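Local coordinates for DNA replication protein DnaC (Aquifex aeolicus, PDB 3ECC) that acts as a bacterial helicase loader in the initiation of DNA replication and binds adenine nucleotide together with a magnesium ion, at residues 7-12 with 21-26; 28-33 with 56-61; 33-38 with 66-71; 136-141 with 172-177. All coordinates share one frame; numbering follows the deposited sequence.

Contact 1 (7-12 with 21-26); sequences ANLDTY and RALLTI. With ADP (adenosine-5'-diphosphate), chain B.
Leu9, on the irregular 7-12 loop, comes closest to the backbone of the 21-26 helical segment opposite Leu23, with 7.5 Å between Leu9 CA and Leu23 CA. At that spacing the backbones do not meet, and branched apolar side chains fill the gap. Leu9 places CG beside its backbone N (chi1 -81°), which sends the isobutyl fork toward the helix: CD2 lies 3.6 Å from Leu23 CD1, the two leucines sliding past one another in opposite directions, while CD1 lies 3.8 Å from Ile26 CG2. Leu23 and Ile26, three residues apart and thus on the same flank of the helix, hold the fork between them. In this P-loop ATPase of the AAA+ type, the chain ahead of helix 17-31 runs past the adenine end of the nucleotide site, and Leu9 packs it against that helix. Three residues on, Tyr12 offers one ring face to the base. ADP N6 sits 3.2 Å above that plane, displaced toward the rim, and Tyr12 CE1 is likewise 3.2 Å from ADP N6. The same ring meets His53 with the planes about 50° apart. Replaced by an alanine, Tyr12 would probably leave the adenine amino group without its aromatic cover and His53 without its ring partner. Gln19 and Leu54 also touch the tyrosine side chain.

Contact 2 (28-33 with 56-61); sequences VFVHNF and VATLKA
Val30 turns CG1 anti to its backbone N (chi1 169°) and CG2 anti to its carbonyl carbon, so both methyls point at Ala61. Its CG1 is 3.7 Å from Ala61 CB and 3.6 Å from Ala61 O, and CG2 also reaches Thr58 CG2 at 3.9 Å. Thr58 is turned to suit, with CG2 anti to the backbone N (chi1 -50°): the methyl faces helix 17-31, whereas OG1 turns back to the carbonyl of Leu54 in its own helix. The pairing joins the helix ahead of strand 40-45 to the helix that follows the P-loop, in the alpha/beta layering common to P-loop ATPases. Small residues three apart, Thr58 and Ala61, let the helices come near, with 6.5 Å between Val30 CA and Ala61 CA. An alanine in place of Val30 would probably open a gap against Ala61 and Thr58. Phe29 CD2 lies obliquely 4.3 Å from Thr58 CG2, and both residues also touch Leu41 of the sheet.

Contact 3 (33-38 with 66-71); sequences FNPEEG and KGIRGY
The ring of Phe33 is met at its edge: Ile68 CD1 lies near the ring plane, 4.1 Å from Phe33 CE2, and does not rest on a face. Elsewhere the phenylalanine meets the ring of Phe29 with the planes about 55° apart, and it also touches Ile62 and Val103. The pyrrolidine ring of Pro35 brings its CG to 3.7 Å from Ile68 CD1, with CD almost as near, so one methyl is lodged between an aromatic edge and a proline. Ile68 reaches that place because CG1 stands beside the backbone N (chi1 -71°), carrying CD1 toward the 33-38 loop. Lys66 follows another course. Its chain bends at chi2 and passes the backbone of Phe33, with Lys66 CE 3.9 Å from Phe33 O, before NZ bonds to the carbonyl of His31. The proline is set by the turn around it: Asn34 to Glu37 form a type I beta turn, closed by Glu37 N to Asn34 O at 2.9 Å. Within it Asn34 OD1 accepts from Glu36 N, two residues on, at 3.0 Å, an Asx turn; the donor stands 53° out of the carbonyl plane. Gly67 leaves helix 51-65 with positive phi. Two helix-to-strand connections thus pack together where strands 40-45 and 71-74 begin, the end of a parallel alpha/beta sheet remote from the nucleotide, as expected in a P-loop fold.

Contact 4 (136-141 with 172-177); sequences TIITTN and EMNELL
Asn174 points its amide at the backbone of Thr136, and the two ends of that amide do different work. ND2 donates to Thr136 O at 2.8 Å, with an N-H...O angle of 148° and the donor slightly out of the carbonyl plane. OD1 accepts from a water that itself takes the N-H of Thr136, so the residue is held at both its carbonyl and its amide. CG of Asn174 stands beside its backbone N (chi1 -76°), which swings the amide across toward strand 136-141. Ile138 crosses it at about a right angle, Ile138 CD1 lying 4.0 Å from Asn174 ND2. The strands here run in the same sense, 27° apart with axes 8.4 Å from each other, since strand 40-45 lies between them in the parallel sheet and pairs with Ile138 through Leu41 and Phe43. Near the start of that intervening strand the asparagine bridges the interval, its ND2 also bonding to Thr42 OG1, so this buried amide has two acceptors. Further along, Thr139 OG1 bonds to Asp107 and Asn141 touches the beryllium trifluoride, a position consistent with the sensor 1 asparagine of AAA+ proteins.

How the contacts relate
From the N terminus, contact 1 closes first, folding the loop ahead of helix 17-31 back onto that helix beside the adenine. Contact 2 opens on the same helix and ends on helix 51-65, spanning strand 40-45 and the P-loop. Contact 3 starts with Phe33, which it shares with contact 2, and ends in the loop before strand 71-74, so these two cross along the chain. Contact 4 comes later, in series, joining the middle of the sheet to its 174-178 edge. Leu9 of contact 1 packs on Ala61 of contact 2, and Thr58 of contact 2 meets Ile137 of contact 4, which ties the helical layer to the sheet beneath.

Contact 1 (7-12 with 21-26)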
loop_
_atom_site.group_PDB
_atom_site.type_symbol
_atom_site.label_atom_id
_atom_site.label_comp_id
_atom_site.label_asym_id
_atom_site.label_seq_id
_atom_site.Cartn_x
_atom_site.Cartn_y
_atom_site.Cartn_z
ATOM N N ALA A 7 13.578 3.465 -8.767
ATOM C CA ALA A 7 12.155 3.762 -8.900
ATOM C C ALA A 7 11.841 5.203 -8.515
ATOM O O ALA A 7 11.538 5.502 -7.359
ATOM C CB ALA A 7 11.320 2.793 -8.084
ATOM N N ASN A 8 11.947 6.090 -9.500
ATOM C CA ASN A 8 11.579 7.486 -9.353
ATOM C C ASN A 8 10.345 7.785 -10.183
ATOM O O ASN A 8 10.075 7.102 -11.175
ATOM C CB ASN A 8 12.714 8.382 -9.839
ATOM C CG ASN A 8 13.924 8.317 -8.949
ATOM O OD1 ASN A 8 14.123 9.186 -8.096
ATOM N ND2 ASN A 8 14.748 7.288 -9.135
ATOM N N LEU A 9 9.603 8.817 -9.790
ATOM C CA LEU A 9 8.514 9.314 -10.622
ATOM C C LEU A 9 9.074 9.910 -11.907
ATOM O O LEU A 9 8.333 10.413 -12.750
ATOM C CB LEU A 9 7.679 10.356 -9.874
ATOM C CG LEU A 9 6.609 9.860 -8.892
ATOM C CD1 LEU A 9 5.856 11.050 -8.340
ATOM C CD2 LEU A 9 5.651 8.866 -9.535
ATOM N N ASP A 10 10.393 9.827 -12.048
ATOM C CA ASP A 10 11.096 10.375 -13.201
ATOM C C ASP A 10 11.558 9.259 -14.141
ATOM O O ASP A 10 11.331 9.313 -15.351
ATOM C CB ASP A 10 12.286 11.194 -12.724
ATOM C CG ASP A 10 12.681 12.254 -13.707
ATOM O OD1 ASP A 10 13.172 11.890 -14.801
ATOM O OD2 ASP A 10 12.503 13.455 -13.384
ATOM N N THR A 11 12.202 8.248 -13.564
ATOM C CA THR A 11 12.528 7.006 -14.260
ATOM C C THR A 11 11.269 6.333 -14.827
ATOM O O THR A 11 11.354 5.406 -15.646
ATOM C CB THR A 11 13.233 6.018 -13.299
ATOM O OG1 THR A 11 14.402 6.638 -12.748
ATOM C CG2 THR A 11 13.635 4.734 -14.023
ATOM N N TYR A 12 10.102 6.805 -14.387
ATOM C CA TYR A 12 8.837 6.228 -14.821
ATOM C C TYR A 12 8.341 6.786 -16.151
ATOM O O TYR A 12 8.046 7.981 -16.286
ATOM C CB TYR A 12 7.754 6.356 -13.748
ATOM C CG TYR A 12 6.660 5.336 -13.918
ATOM C CD1 TYR A 12 6.758 4.084 -13.328
ATOM C CD2 TYR A 12 5.541 5.607 -14.697
ATOM C CE1 TYR A 12 5.770 3.129 -13.498
ATOM C CE2 TYR A 12 4.540 4.661 -14.865
ATOM C CZ TYR A 12 4.658 3.428 -14.257
ATOM O OH TYR A 12 3.672 2.483 -14.427
ATOM N N ARG A 21 -2.392 7.882 -16.211
ATOM C CA ARG A 21 -3.329 8.521 -15.293
ATOM C C ARG A 21 -2.885 8.345 -13.847
ATOM O O ARG A 21 -3.013 9.261 -13.033
ATOM C CB ARG A 21 -4.744 7.978 -15.492
ATOM C CG ARG A 21 -5.318 8.267 -16.861
ATOM C CD ARG A 21 -6.819 8.174 -16.846
ATOM N NE ARG A 21 -7.284 7.179 -17.810
ATOM C CZ ARG A 21 -7.686 5.950 -17.484
ATOM N NH1 ARG A 21 -7.694 5.559 -16.210
ATOM N NH2 ARG A 21 -8.082 5.110 -18.435
ATOM N N ALA A 22 -2.354 7.166 -13.540
ATOM C CA ALA A 22 -1.790 6.898 -12.228
ATOM C C ALA A 22 -0.665 7.878 -11.911
ATOM O O ALA A 22 -0.611 8.432 -10.816
ATOM C CB ALA A 22 -1.291 5.473 -12.151
ATOM N N LEU A 23 0.222 8.103 -12.877
ATOM C CA LEU A 23 1.353 9.016 -12.686
ATOM C C LEU A 23 0.888 10.438 -12.385
ATOM O O LEU A 23 1.430 11.097 -11.498
ATOM C CB LEU A 23 2.299 8.990 -13.901
ATOM C CG LEU A 23 3.469 9.985 -13.949
ATOM C CD1 LEU A 23 4.431 9.783 -12.778
ATOM C CD2 LEU A 23 4.214 9.890 -15.277
ATOM N N LEU A 24 -0.122 10.900 -13.117
ATOM C CA LEU A 24 -0.662 12.247 -12.913
ATOM C C LEU A 24 -1.408 12.344 -11.580
ATOM O O LEU A 24 -1.311 13.352 -10.881
ATOM C CB LEU A 24 -1.570 12.667 -14.083
ATOM C CG LEU A 24 -0.912 12.775 -15.476
ATOM C CD1 LEU A 24 -1.950 12.942 -16.576
ATOM C CD2 LEU A 24 0.147 13.885 -15.554
ATOM N N THR A 25 -2.121 11.281 -11.222
ATOM C CA THR A 25 -2.815 11.227 -9.941
ATOM C C THR A 25 -1.842 11.159 -8.758
ATOM O O THR A 25 -2.136 11.679 -7.681
ATOM C CB THR A 25 -3.804 10.052 -9.872
ATOM O OG1 THR A 25 -4.707 10.119 -10.981
ATOM C CG2 THR A 25 -4.602 10.114 -8.585
ATOM N N ILE A 26 -0.682 10.535 -8.962
ATOM C CA ILE A 26 0.339 10.467 -7.912
ATOM C C ILE A 26 0.992 11.828 -7.705
ATOM O O ILE A 26 1.153 12.278 -6.568
ATOM C CB ILE A 26 1.442 9.425 -8.226
ATOM C CG1 ILE A 26 0.864 8.012 -8.251
ATOM C CG2 ILE A 26 2.577 9.522 -7.211
ATOM C CD1 ILE A 26 1.740 7.013 -8.977
HETATM P PB ADP B . 4.127 -5.199 -9.588
HETATM O O1B ADP B . 4.559 -4.573 -8.274
HETATM O O2B ADP B . 2.759 -4.775 -10.053
HETATM O O3B ADP B . 4.363 -6.682 -9.664
HETATM P PA ADP B . 6.656 -4.176 -10.283
HETATM O O1A ADP B . 6.637 -2.789 -9.690
HETATM O O2A ADP B . 7.363 -5.127 -9.332
HETATM O O3A ADP B . 5.147 -4.618 -10.668
HETATM O "O5'" ADP B . 7.353 -4.174 -11.735
HETATM C "C5'" ADP B . 8.226 -5.206 -12.180
HETATM C "C4'" ADP B . 9.514 -4.590 -12.711
HETATM O "O4'" ADP B . 9.211 -3.764 -13.835
HETATM C "C3'" ADP B . 10.165 -3.695 -11.677
HETATM O "O3'" ADP B . 11.547 -4.012 -11.624
HETATM C "C2'" ADP B . 9.931 -2.274 -12.164
HETATM O "O2'" ADP B . 11.070 -1.465 -11.943
HETATM C "C1'" ADP B . 9.696 -2.431 -13.645
HETATM N N9 ADP B . 8.725 -1.450 -14.202
HETATM C C8 ADP B . 7.378 -1.541 -14.184
HETATM N N7 ADP B . 6.807 -0.478 -14.815
HETATM C C5 ADP B . 7.796 0.302 -15.267
HETATM C C6 ADP B . 7.907 1.582 -16.019
HETATM N N6 ADP B . 6.818 2.262 -16.449
HETATM N N1 ADP B . 9.134 2.049 -16.283
HETATM C C2 ADP B . 10.247 1.397 -15.889
HETATM N N3 ADP B . 10.221 0.236 -15.205
HETATM C C4 ADP B . 9.056 -0.344 -14.872
#

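Contact 2 (28-33 with 56-61)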
loop_
_atom_site.group_PDB
_atom_site.type_symbol
_atom_site.label_atom_id
_atom_site.label_comp_id
_atom_site.label_asym_id
_atom_site.label_seq_id
_atom_site.Cartn_x
_atom_site.Cartn_y
_atom_site.Cartn_z
ATOM N N VAL A 28 -0.132 14.852 -8.381
ATOM C CA VAL A 28 -1.091 15.695 -7.677
ATOM C C VAL A 28 -1.110 15.345 -6.195
ATOM O O VAL A 28 -1.073 16.232 -5.345
ATOM C CB VAL A 28 -2.509 15.540 -8.256
ATOM C CG1 VAL A 28 -3.529 16.198 -7.352
ATOM C CG2 VAL A 28 -2.581 16.122 -9.647
ATOM N N PHE A 29 -1.152 14.044 -5.897
ATOM C CA PHE A 29 -1.196 13.537 -4.517
ATOM C C PHE A 29 0.022 14.000 -3.713
ATOM O O PHE A 29 -0.123 14.654 -2.678
ATOM C CB PHE A 29 -1.300 11.993 -4.512
ATOM C CG PHE A 29 -1.304 11.382 -3.130
ATOM C CD1 PHE A 29 -2.496 11.196 -2.438
ATOM C CD2 PHE A 29 -0.115 11.005 -2.521
ATOM C CE1 PHE A 29 -2.498 10.651 -1.160
ATOM C CE2 PHE A 29 -0.111 10.454 -1.240
ATOM C CZ PHE A 29 -1.303 10.274 -0.564
ATOM N N VAL A 30 1.216 13.678 -4.215
ATOM C CA VAL A 30 2.492 14.057 -3.585
ATOM C C VAL A 30 2.606 15.560 -3.383
ATOM O O VAL A 30 3.168 16.032 -2.388
ATOM C CB VAL A 30 3.690 13.590 -4.436
ATOM C CG1 VAL A 30 4.988 14.218 -3.935
ATOM C CG2 VAL A 30 3.786 12.069 -4.437
ATOM N N HIS A 31 2.061 16.314 -4.328
ATOM C CA HIS A 31 2.086 17.760 -4.247
ATOM C C HIS A 31 1.154 18.297 -3.150
ATOM O O HIS A 31 1.504 19.245 -2.442
ATOM C CB HIS A 31 1.734 18.380 -5.603
ATOM C CG HIS A 31 1.917 19.861 -5.647
ATOM N ND1 HIS A 31 0.865 20.736 -5.832
ATOM C CD2 HIS A 31 3.025 20.627 -5.500
ATOM C CE1 HIS A 31 1.322 21.976 -5.809
ATOM N NE2 HIS A 31 2.628 21.938 -5.610
ATOM N N ASN A 32 -0.012 17.675 -2.997
ATOM C CA ASN A 32 -1.016 18.162 -2.058
ATOM C C ASN A 32 -1.010 17.435 -0.735
ATOM O O ASN A 32 -2.018 17.422 -0.034
ATOM C CB ASN A 32 -2.404 18.052 -2.677
ATOM C CG ASN A 32 -2.622 19.054 -3.776
ATOM O OD1 ASN A 32 -1.813 19.963 -3.964
ATOM N ND2 ASN A 32 -3.722 18.905 -4.510
ATOM N N PHE A 33 0.125 16.835 -0.390
ATOM C CA PHE A 33 0.186 15.893 0.715
ATOM C C PHE A 33 0.266 16.547 2.100
ATOM O O PHE A 33 1.246 17.224 2.437
ATOM C CB PHE A 33 1.351 14.925 0.511
ATOM C CG PHE A 33 1.380 13.797 1.500
ATOM C CD1 PHE A 33 0.509 12.715 1.375
ATOM C CD2 PHE A 33 2.270 13.816 2.560
ATOM C CE1 PHE A 33 0.528 11.676 2.285
ATOM C CE2 PHE A 33 2.296 12.773 3.473
ATOM C CZ PHE A 33 1.422 11.702 3.332
ATOM N N VAL A 56 6.916 2.787 -4.473
ATOM C CA VAL A 56 8.227 3.205 -3.980
ATOM C C VAL A 56 8.535 4.615 -4.484
ATOM O O VAL A 56 9.072 5.455 -3.743
ATOM C CB VAL A 56 9.341 2.218 -4.389
ATOM C CG1 VAL A 56 10.701 2.726 -3.927
ATOM C CG2 VAL A 56 9.075 0.843 -3.799
ATOM N N ALA A 57 8.161 4.877 -5.739
ATOM C CA ALA A 57 8.267 6.213 -6.329
ATOM C C ALA A 57 7.516 7.252 -5.500
ATOM O O ALA A 57 8.071 8.304 -5.161
ATOM C CB ALA A 57 7.752 6.205 -7.766
ATOM N N THR A 58 6.262 6.947 -5.163
ATOM C CA THR A 58 5.426 7.857 -4.385
ATOM C C THR A 58 6.057 8.133 -3.023
ATOM O O THR A 58 6.073 9.269 -2.552
ATOM C CB THR A 58 4.000 7.299 -4.198
ATOM O OG1 THR A 58 3.471 6.896 -5.464
ATOM C CG2 THR A 58 3.089 8.348 -3.601
ATOM N N LEU A 59 6.610 7.092 -2.414
ATOM C CA LEU A 59 7.210 7.211 -1.088
ATOM C C LEU A 59 8.413 8.159 -1.107
ATOM O O LEU A 59 8.605 8.951 -0.174
ATOM C CB LEU A 59 7.609 5.829 -0.561
ATOM C CG LEU A 59 8.310 5.714 0.794
ATOM C CD1 LEU A 59 7.450 6.279 1.903
ATOM C CD2 LEU A 59 8.671 4.263 1.086
ATOM N N LYS A 60 9.204 8.074 -2.180
ATOM C CA LYS A 60 10.386 8.916 -2.370
ATOM C C LYS A 60 10.001 10.354 -2.704
ATOM O O LYS A 60 10.574 11.301 -2.158
ATOM C CB LYS A 60 11.260 8.357 -3.494
ATOM C CG LYS A 60 12.392 7.463 -3.044
ATOM C CD LYS A 60 13.060 6.783 -4.245
ATOM C CE LYS A 60 13.623 7.796 -5.260
ATOM N NZ LYS A 60 14.825 8.556 -4.762
ATOM N N ALA A 61 9.023 10.508 -3.598
ATOM C CA ALA A 61 8.570 11.824 -4.025
ATOM C C ALA A 61 8.064 12.645 -2.842
ATOM O O ALA A 61 8.375 13.827 -2.722
ATOM C CB ALA A 61 7.496 11.697 -5.090
#

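Contact 3 (33-38 with 66-71)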
loop_
_atom_site.group_PDB
_atom_site.type_symbol
_atom_site.label_atom_id
_atom_site.label_comp_id
_atom_site.label_asym_id
_atom_site.label_seq_id
_atom_site.Cartn_x
_atom_site.Cartn_y
_atom_site.Cartn_z
ATOM N N PHE A 33 0.125 16.835 -0.390
ATOM C CA PHE A 33 0.186 15.893 0.715
ATOM C C PHE A 33 0.266 16.547 2.100
ATOM O O PHE A 33 1.246 17.224 2.437
ATOM C CB PHE A 33 1.351 14.925 0.511
ATOM C CG PHE A 33 1.380 13.797 1.500
ATOM C CD1 PHE A 33 0.509 12.715 1.375
ATOM C CD2 PHE A 33 2.270 13.816 2.560
ATOM C CE1 PHE A 33 0.528 11.676 2.285
ATOM C CE2 PHE A 33 2.296 12.773 3.473
ATOM C CZ PHE A 33 1.422 11.702 3.332
ATOM N N ASN A 34 -0.785 16.342 2.884
ATOM C CA ASN A 34 -0.778 16.650 4.303
ATOM C C ASN A 34 -0.901 15.330 5.051
ATOM O O ASN A 34 -1.934 14.648 4.954
ATOM C CB ASN A 34 -1.950 17.576 4.661
ATOM C CG ASN A 34 -1.856 18.134 6.082
ATOM O OD1 ASN A 34 -1.079 17.649 6.908
ATOM N ND2 ASN A 34 -2.652 19.163 6.366
ATOM N N PRO A 35 0.156 14.953 5.790
ATOM C CA PRO A 35 0.147 13.707 6.565
ATOM C C PRO A 35 -0.969 13.679 7.615
ATOM O O PRO A 35 -1.322 12.614 8.121
ATOM C CB PRO A 35 1.523 13.700 7.247
ATOM C CG PRO A 35 2.006 15.114 7.173
ATOM C CD PRO A 35 1.430 15.679 5.922
ATOM N N GLU A 36 -1.541 14.848 7.898
ATOM C CA GLU A 36 -2.615 14.978 8.879
ATOM C C GLU A 36 -3.985 14.654 8.274
ATOM O O GLU A 36 -4.991 14.634 8.978
ATOM C CB GLU A 36 -2.611 16.386 9.496
ATOM C CG GLU A 36 -1.421 16.666 10.424
ATOM C CD GLU A 36 -1.397 15.734 11.630
ATOM O OE1 GLU A 36 -2.424 15.667 12.352
ATOM O OE2 GLU A 36 -0.354 15.076 11.867
ATOM N N GLU A 37 -4.016 14.388 6.971
ATOM C CA GLU A 37 -5.261 14.028 6.285
ATOM C C GLU A 37 -5.449 12.527 6.190
ATOM O O GLU A 37 -6.550 12.054 5.949
ATOM C CB GLU A 37 -5.305 14.640 4.885
ATOM C CG GLU A 37 -5.392 16.151 4.886
ATOM C CD GLU A 37 -5.394 16.743 3.487
ATOM O OE1 GLU A 37 -5.151 15.990 2.524
ATOM O OE2 GLU A 37 -5.625 17.970 3.350
ATOM N N GLY A 38 -4.364 11.780 6.363
ATOM C CA GLY A 38 -4.420 10.325 6.318
ATOM C C GLY A 38 -5.024 9.755 5.050
ATOM O O GLY A 38 -5.812 8.816 5.094
ATOM N N LYS A 66 8.380 16.919 0.375
ATOM C CA LYS A 66 7.827 17.288 1.676
ATOM C C LYS A 66 8.800 16.984 2.814
ATOM O O LYS A 66 8.659 17.517 3.912
ATOM C CB LYS A 66 6.473 16.594 1.923
ATOM C CG LYS A 66 5.236 17.472 1.690
ATOM C CD LYS A 66 5.007 17.788 0.212
ATOM C CE LYS A 66 3.835 18.758 0.025
ATOM N NZ LYS A 66 3.915 19.493 -1.277
ATOM N N GLY A 67 9.781 16.123 2.553
ATOM C CA GLY A 67 10.768 15.749 3.571
ATOM C C GLY A 67 10.215 14.845 4.657
ATOM O O GLY A 67 10.820 14.694 5.719
ATOM N N ILE A 68 9.055 14.251 4.392
ATOM C CA ILE A 68 8.422 13.324 5.328
ATOM C C ILE A 68 8.923 11.904 5.065
ATOM O O ILE A 68 8.701 11.346 3.988
ATOM C CB ILE A 68 6.878 13.395 5.227
ATOM C CG1 ILE A 68 6.374 14.716 5.815
ATOM C CG2 ILE A 68 6.229 12.211 5.939
ATOM C CD1 ILE A 68 5.113 15.240 5.156
ATOM N N ARG A 69 9.635 11.349 6.045
ATOM C CA ARG A 69 10.212 10.010 5.948
ATOM C C ARG A 69 9.188 8.934 6.309
ATOM O O ARG A 69 8.670 8.914 7.430
ATOM C CB ARG A 69 11.423 9.884 6.878
ATOM C CG ARG A 69 12.716 10.408 6.297
ATOM C CD ARG A 69 13.897 10.047 7.189
ATOM N NE ARG A 69 15.145 9.938 6.430
ATOM C CZ ARG A 69 16.130 9.090 6.727
ATOM N NH1 ARG A 69 16.011 8.263 7.759
ATOM N NH2 ARG A 69 17.227 9.056 5.981
ATOM N N GLY A 70 8.904 8.044 5.359
ATOM C CA GLY A 70 8.008 6.916 5.601
ATOM C C GLY A 70 8.736 5.583 5.552
ATOM O O GLY A 70 9.971 5.539 5.612
ATOM N N TYR A 71 7.978 4.494 5.425
ATOM C CA TYR A 71 8.560 3.148 5.397
ATOM C C TYR A 71 7.926 2.284 4.306
ATOM O O TYR A 71 6.736 2.413 4.019
ATOM C CB TYR A 71 8.405 2.463 6.762
ATOM C CG TYR A 71 9.150 3.126 7.909
ATOM C CD1 TYR A 71 10.408 2.677 8.304
ATOM C CD2 TYR A 71 8.582 4.187 8.611
ATOM C CE1 TYR A 71 11.085 3.275 9.358
ATOM C CE2 TYR A 71 9.252 4.795 9.663
ATOM C CZ TYR A 71 10.500 4.335 10.033
ATOM O OH TYR A 71 11.158 4.941 11.078
#

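Contact 4 (136-141 with 172-177)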
loop_
_atom_site.group_PDB
_atom_site.type_symbol
_atom_site.label_atom_id
_atom_site.label_comp_id
_atom_site.label_asym_id
_atom_site.label_seq_id
_atom_site.Cartn_x
_atom_site.Cartn_y
_atom_site.Cartn_z
ATOM N N THR A 136 -1.613 5.807 4.221
ATOM C CA THR A 136 -1.047 4.500 3.951
ATOM C C THR A 136 -1.287 4.076 2.507
ATOM O O THR A 136 -2.408 4.146 1.998
ATOM C CB THR A 136 -1.578 3.424 4.944
ATOM O OG1 THR A 136 -1.505 2.129 4.338
ATOM C CG2 THR A 136 -3.017 3.700 5.329
ATOM N N ILE A 137 -0.216 3.645 1.850
ATOM C CA ILE A 137 -0.287 3.219 0.461
ATOM C C ILE A 137 -0.245 1.701 0.360
ATOM O O ILE A 137 0.513 1.041 1.064
ATOM C CB ILE A 137 0.844 3.845 -0.375
ATOM C CG1 ILE A 137 0.776 5.375 -0.286
ATOM C CG2 ILE A 137 0.762 3.371 -1.828
ATOM C CD1 ILE A 137 2.019 6.094 -0.796
ATOM N N ILE A 138 -1.074 1.153 -0.514
ATOM C CA ILE A 138 -1.223 -0.291 -0.626
ATOM C C ILE A 138 -1.071 -0.711 -2.078
ATOM O O ILE A 138 -1.542 -0.027 -2.978
ATOM C CB ILE A 138 -2.618 -0.744 -0.113
ATOM C CG1 ILE A 138 -2.747 -0.523 1.396
ATOM C CG2 ILE A 138 -2.893 -2.204 -0.484
ATOM C CD1 ILE A 138 -4.171 -0.460 1.875
ATOM N N THR A 139 -0.379 -1.818 -2.308
ATOM C CA THR A 139 -0.426 -2.480 -3.609
ATOM C C THR A 139 -0.968 -3.880 -3.416
ATOM O O THR A 139 -0.630 -4.561 -2.446
ATOM C CB THR A 139 0.949 -2.535 -4.320
ATOM O OG1 THR A 139 1.767 -3.557 -3.739
ATOM C CG2 THR A 139 1.660 -1.195 -4.226
ATOM N N THR A 140 -1.831 -4.302 -4.328
ATOM C CA THR A 140 -2.520 -5.564 -4.172
ATOM C C THR A 140 -2.766 -6.239 -5.517
ATOM O O THR A 140 -2.821 -5.583 -6.566
ATOM C CB THR A 140 -3.863 -5.390 -3.394
ATOM O OG1 THR A 140 -4.451 -6.673 -3.152
ATOM C CG2 THR A 140 -4.841 -4.507 -4.172
ATOM N N ASN A 141 -2.923 -7.553 -5.479
ATOM C CA ASN A 141 -3.199 -8.307 -6.680
ATOM C C ASN A 141 -4.686 -8.447 -6.991
ATOM O O ASN A 141 -5.489 -8.723 -6.106
ATOM C CB ASN A 141 -2.562 -9.675 -6.580
ATOM C CG ASN A 141 -1.545 -9.895 -7.650
ATOM O OD1 ASN A 141 -1.875 -9.928 -8.834
ATOM N ND2 ASN A 141 -0.286 -10.017 -7.253
ATOM N N GLU A 172 -12.411 3.989 2.079
ATOM C CA GLU A 172 -12.651 5.355 2.537
ATOM C C GLU A 172 -11.379 6.194 2.509
ATOM O O GLU A 172 -11.401 7.321 2.023
ATOM C CB GLU A 172 -13.323 5.403 3.923
ATOM C CG GLU A 172 -13.194 6.770 4.642
ATOM C CD GLU A 172 -14.421 7.161 5.471
ATOM O OE1 GLU A 172 -14.246 7.694 6.590
ATOM O OE2 GLU A 172 -15.556 6.959 4.995
ATOM N N MET A 173 -10.278 5.653 3.025
ATOM C CA MET A 173 -9.049 6.436 3.181
ATOM C C MET A 173 -8.230 6.608 1.895
ATOM O O MET A 173 -7.543 7.615 1.720
ATOM C CB MET A 173 -8.172 5.857 4.301
ATOM C CG MET A 173 -8.657 6.223 5.723
ATOM S SD MET A 173 -8.008 7.785 6.455
ATOM C CE MET A 173 -6.565 7.200 7.354
ATOM N N ASN A 174 -8.318 5.638 0.995
ATOM C CA ASN A 174 -7.481 5.645 -0.196
ATOM C C ASN A 174 -8.238 5.894 -1.492
ATOM O O ASN A 174 -9.434 5.627 -1.589
ATOM C CB ASN A 174 -6.670 4.347 -0.287
ATOM C CG ASN A 174 -5.514 4.324 0.680
ATOM O OD1 ASN A 174 -5.388 5.199 1.535
ATOM N ND2 ASN A 174 -4.654 3.325 0.547
ATOM N N GLU A 175 -7.530 6.423 -2.484
ATOM C CA GLU A 175 -8.056 6.485 -3.834
ATOM C C GLU A 175 -7.584 5.266 -4.625
ATOM O O GLU A 175 -6.417 4.887 -4.553
ATOM C CB GLU A 175 -7.609 7.773 -4.520
ATOM C CG GLU A 175 -8.679 8.383 -5.410
ATOM C CD GLU A 175 -8.092 9.187 -6.550
ATOM O OE1 GLU A 175 -7.289 10.111 -6.271
ATOM O OE2 GLU A 175 -8.428 8.893 -7.720
ATOM N N LEU A 176 -8.495 4.652 -5.372
ATOM C CA LEU A 176 -8.170 3.437 -6.114
ATOM C C LEU A 176 -7.598 3.754 -7.493
ATOM O O LEU A 176 -8.175 4.530 -8.251
ATOM C CB LEU A 176 -9.401 2.535 -6.244
ATOM C CG LEU A 176 -9.154 1.081 -6.672
ATOM C CD1 LEU A 176 -8.871 0.189 -5.454
ATOM C CD2 LEU A 176 -10.334 0.538 -7.484
ATOM N N LEU A 177 -6.467 3.136 -7.813
ATOM C CA LEU A 177 -5.857 3.289 -9.129
ATOM C C LEU A 177 -5.583 1.934 -9.773
ATOM O O LEU A 177 -4.630 1.246 -9.420
ATOM C CB LEU A 177 -4.561 4.106 -9.039
ATOM C CG LEU A 177 -4.680 5.615 -8.763
ATOM C CD1 LEU A 177 -3.339 6.184 -8.328
ATOM C CD2 LEU A 177 -5.220 6.382 -9.971
HETATM O O HOH W 1 -4.104 6.392 4.082
#